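Local coordinates for cupin 2, conserved barrel domain protein (PDB 3D82), which belongs to the cupin superfamily of small beta-barrels and binds nickel at a metal site in its barrel, at the interface of chains A and B. Sequence-based numbering; all coordinates share one arbitrary frame. Chains: chain A/B, Cupin 2, conserved barrel domain protein.

The interface of chains A and B. Residues chain A 28-29, 31; chain B 28, 31, 53, 99, 101.
A:Tyr31 and B:Tyr31 meet near the two-fold axis of this cupin pair, each just past the turn that joins strand 23-28 to strand 31-39. The two rings point in opposite directions and meet at their rims, the CE1 of A:Tyr31 lying 3.3 Å from the CE1 of B:Tyr31, with the planes steeply inclined rather than stacked. Each ring also takes a methionine from the other chain, modelled as selenomethionine. The terminal methyl CE of A:Met28 sits 3.5 Å from CE2 of B:Tyr31, on the same face of that ring as A:Tyr31; the opposite face is backed within its own chain by CA of B:Pro101. In the twin contact, CE of B:Met28 comes to 3.6 Å from CE2 of A:Tyr31. What turns A:Met28 CE towards the ring is the bend at the end of its chain (chi3 61°), after two extended torsions. This is the tight part, mostly carbon against carbon.

Along the flank of A:Met28 the contact becomes shallower. Its selenium stands 3.8 Å from CG2 of B:Val53 and 3.6 Å from the carbonyl O of B:Ile99, in ordinary van der Waals contact, but both of these residues bury little surface here. At the polar margin, A:Asn29 gives its amide ND2 to the phenol OH of B:Tyr31 in a nearly straight hydrogen bond of 3.0 Å (166° at H). The OH lies close to the plane of the amide, although amide and ring are turned 52° apart; the bond anchors the phenol oxygen, while packing on both faces of the ring is likely to hold its tilt. A phenylalanine in place of B:Tyr31 would probably keep the methionine contact but leave the amide of A:Asn29 without this partner and free to turn. Beyond that bond the contact is loose: CG of B:Pro101 comes no nearer than 4.1 Å to ND2 of A:Asn29, and the proline hides almost no surface.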
HETATM    1  N   MSE A  28      11.192  -0.397   0.932  1.00 50.61           N
HETATM    2  CA  MSE A  28      11.279  -0.281  -0.529  1.00 49.41           C
HETATM    3  C   MSE A  28      12.226   0.883  -0.792  1.00 48.99           C
HETATM    4  O   MSE A  28      11.851   2.029  -0.584  1.00 48.31           O
HETATM    5  CB  MSE A  28       9.900   0.020  -1.123  1.00 49.31           C
HETATM    6  CG  MSE A  28       9.898   0.317  -2.629  1.00 50.83           C
HETATM    7 SE   MSE A  28       8.157   1.003  -3.161  0.75 50.25          SE
HETATM    8  CE  MSE A  28       7.984   2.619  -2.119  1.00 52.76           C
ATOM      9  N   ASN A  29      13.424   0.588  -1.283  1.00 49.98           N
ATOM     10  CA  ASN A  29      14.483   1.583  -1.471  1.00 51.12           C
ATOM     11  C   ASN A  29      14.629   2.304  -0.110  1.00 50.93           C
ATOM     12  O   ASN A  29      14.695   1.629   0.916  1.00 51.61           O
ATOM     13  CB  ASN A  29      14.178   2.513  -2.685  1.00 50.41           C
ATOM     14  CG  ASN A  29      13.985   1.752  -3.983  1.00 51.21           C
ATOM     15  OD1 ASN A  29      14.667   0.759  -4.263  1.00 47.58           O
ATOM     16  ND2 ASN A  29      13.046   2.230  -4.793  1.00 46.20           N
ATOM     17  N   TYR A  31      12.245   3.987   1.475  1.00 52.64           N
ATOM     18  CA  TYR A  31      10.896   4.154   2.028  1.00 52.89           C
ATOM     19  C   TYR A  31      10.570   3.012   2.989  1.00 53.56           C
ATOM     20  O   TYR A  31      11.159   1.929   2.921  1.00 52.61           O
ATOM     21  CB  TYR A  31       9.847   4.234   0.907  1.00 53.60           C
ATOM     22  CG  TYR A  31       9.808   5.562   0.217  1.00 54.31           C
ATOM     23  CD1 TYR A  31      10.869   5.987  -0.602  1.00 53.01           C
ATOM     24  CD2 TYR A  31       8.699   6.420   0.369  1.00 56.02           C
ATOM     25  CE1 TYR A  31      10.833   7.252  -1.231  1.00 54.99           C
ATOM     26  CE2 TYR A  31       8.651   7.668  -0.275  1.00 55.74           C
ATOM     27  CZ  TYR A  31       9.710   8.070  -1.073  1.00 51.99           C
ATOM     28  OH  TYR A  31       9.660   9.293  -1.665  1.00 55.10           O
TER
HETATM   29  N   MSE B  28       3.067   9.712  -4.721  1.00 52.13           N
HETATM   30  CA  MSE B  28       3.700  10.062  -3.465  1.00 51.13           C
HETATM   31  C   MSE B  28       5.134  10.469  -3.830  1.00 50.27           C
HETATM   32  O   MSE B  28       5.949   9.606  -4.189  1.00 49.93           O
HETATM   33  CB  MSE B  28       3.720   8.859  -2.537  1.00 52.11           C
HETATM   34  CG  MSE B  28       4.549   9.021  -1.267  1.00 55.24           C
HETATM   35 SE   MSE B  28       4.740   7.333  -0.320  0.75 51.56          SE
HETATM   36  CE  MSE B  28       5.702   6.266  -1.732  1.00 52.31           C
ATOM     37  N   TYR B  31       7.036   8.657  -6.676  1.00 51.85           N
ATOM     38  CA  TYR B  31       6.538   7.284  -6.761  1.00 52.43           C
ATOM     39  C   TYR B  31       5.079   7.275  -7.204  1.00 53.11           C
ATOM     40  O   TYR B  31       4.328   8.259  -7.009  1.00 51.25           O
ATOM     41  CB  TYR B  31       6.637   6.584  -5.411  1.00 53.24           C
ATOM     42  CG  TYR B  31       8.036   6.134  -5.050  1.00 54.30           C
ATOM     43  CD1 TYR B  31       9.052   7.069  -4.750  1.00 53.37           C
ATOM     44  CD2 TYR B  31       8.353   4.780  -4.993  1.00 54.28           C
ATOM     45  CE1 TYR B  31      10.349   6.648  -4.407  1.00 52.66           C
ATOM     46  CE2 TYR B  31       9.649   4.356  -4.657  1.00 54.83           C
ATOM     47  CZ  TYR B  31      10.635   5.287  -4.378  1.00 51.35           C
ATOM     48  OH  TYR B  31      11.891   4.843  -4.043  1.00 53.37           O
ATOM     49  N   VAL B  53       7.234  -3.238  -5.154  1.00 54.91           N
ATOM     50  CA  VAL B  53       6.294  -3.775  -4.184  1.00 54.49           C
ATOM     51  C   VAL B  53       5.044  -4.310  -4.874  1.00 54.30           C
ATOM     52  O   VAL B  53       4.478  -3.635  -5.738  1.00 54.59           O
ATOM     53  CB  VAL B  53       5.919  -2.694  -3.122  1.00 54.92           C
ATOM     54  CG1 VAL B  53       4.658  -3.084  -2.295  1.00 50.42           C
ATOM     55  CG2 VAL B  53       7.114  -2.471  -2.176  1.00 55.76           C
ATOM     56  N   ILE B  99       3.691  -0.542  -6.419  1.00 53.66           N
ATOM     57  CA  ILE B  99       4.256   0.726  -5.967  1.00 54.92           C
ATOM     58  C   ILE B  99       5.713   0.744  -6.404  1.00 57.16           C
ATOM     59  O   ILE B  99       6.462  -0.181  -6.085  1.00 56.52           O
ATOM     60  CB  ILE B  99       4.193   0.931  -4.430  1.00 54.81           C
ATOM     61  CG1 ILE B  99       2.785   0.668  -3.896  1.00 54.46           C
ATOM     62  CG2 ILE B  99       4.654   2.373  -4.075  1.00 52.15           C
ATOM     63  CD1 ILE B  99       2.690   0.592  -2.378  1.00 53.77           C
ATOM     64  N   PRO B 101       8.978   3.747  -8.264  1.00 57.25           N
ATOM     65  CA  PRO B 101       9.305   5.068  -8.781  1.00 57.59           C
ATOM     66  C   PRO B 101       8.783   5.372 -10.179  1.00 58.71           C
ATOM     67  O   PRO B 101       8.680   4.465 -10.990  1.00 58.10           O
ATOM     68  CB  PRO B 101      10.842   5.052  -8.856  1.00 57.30           C
ATOM     69  CG  PRO B 101      11.264   4.017  -7.991  1.00 56.01           C
ATOM     70  CD  PRO B 101      10.193   2.991  -7.925  1.00 56.92           C
TER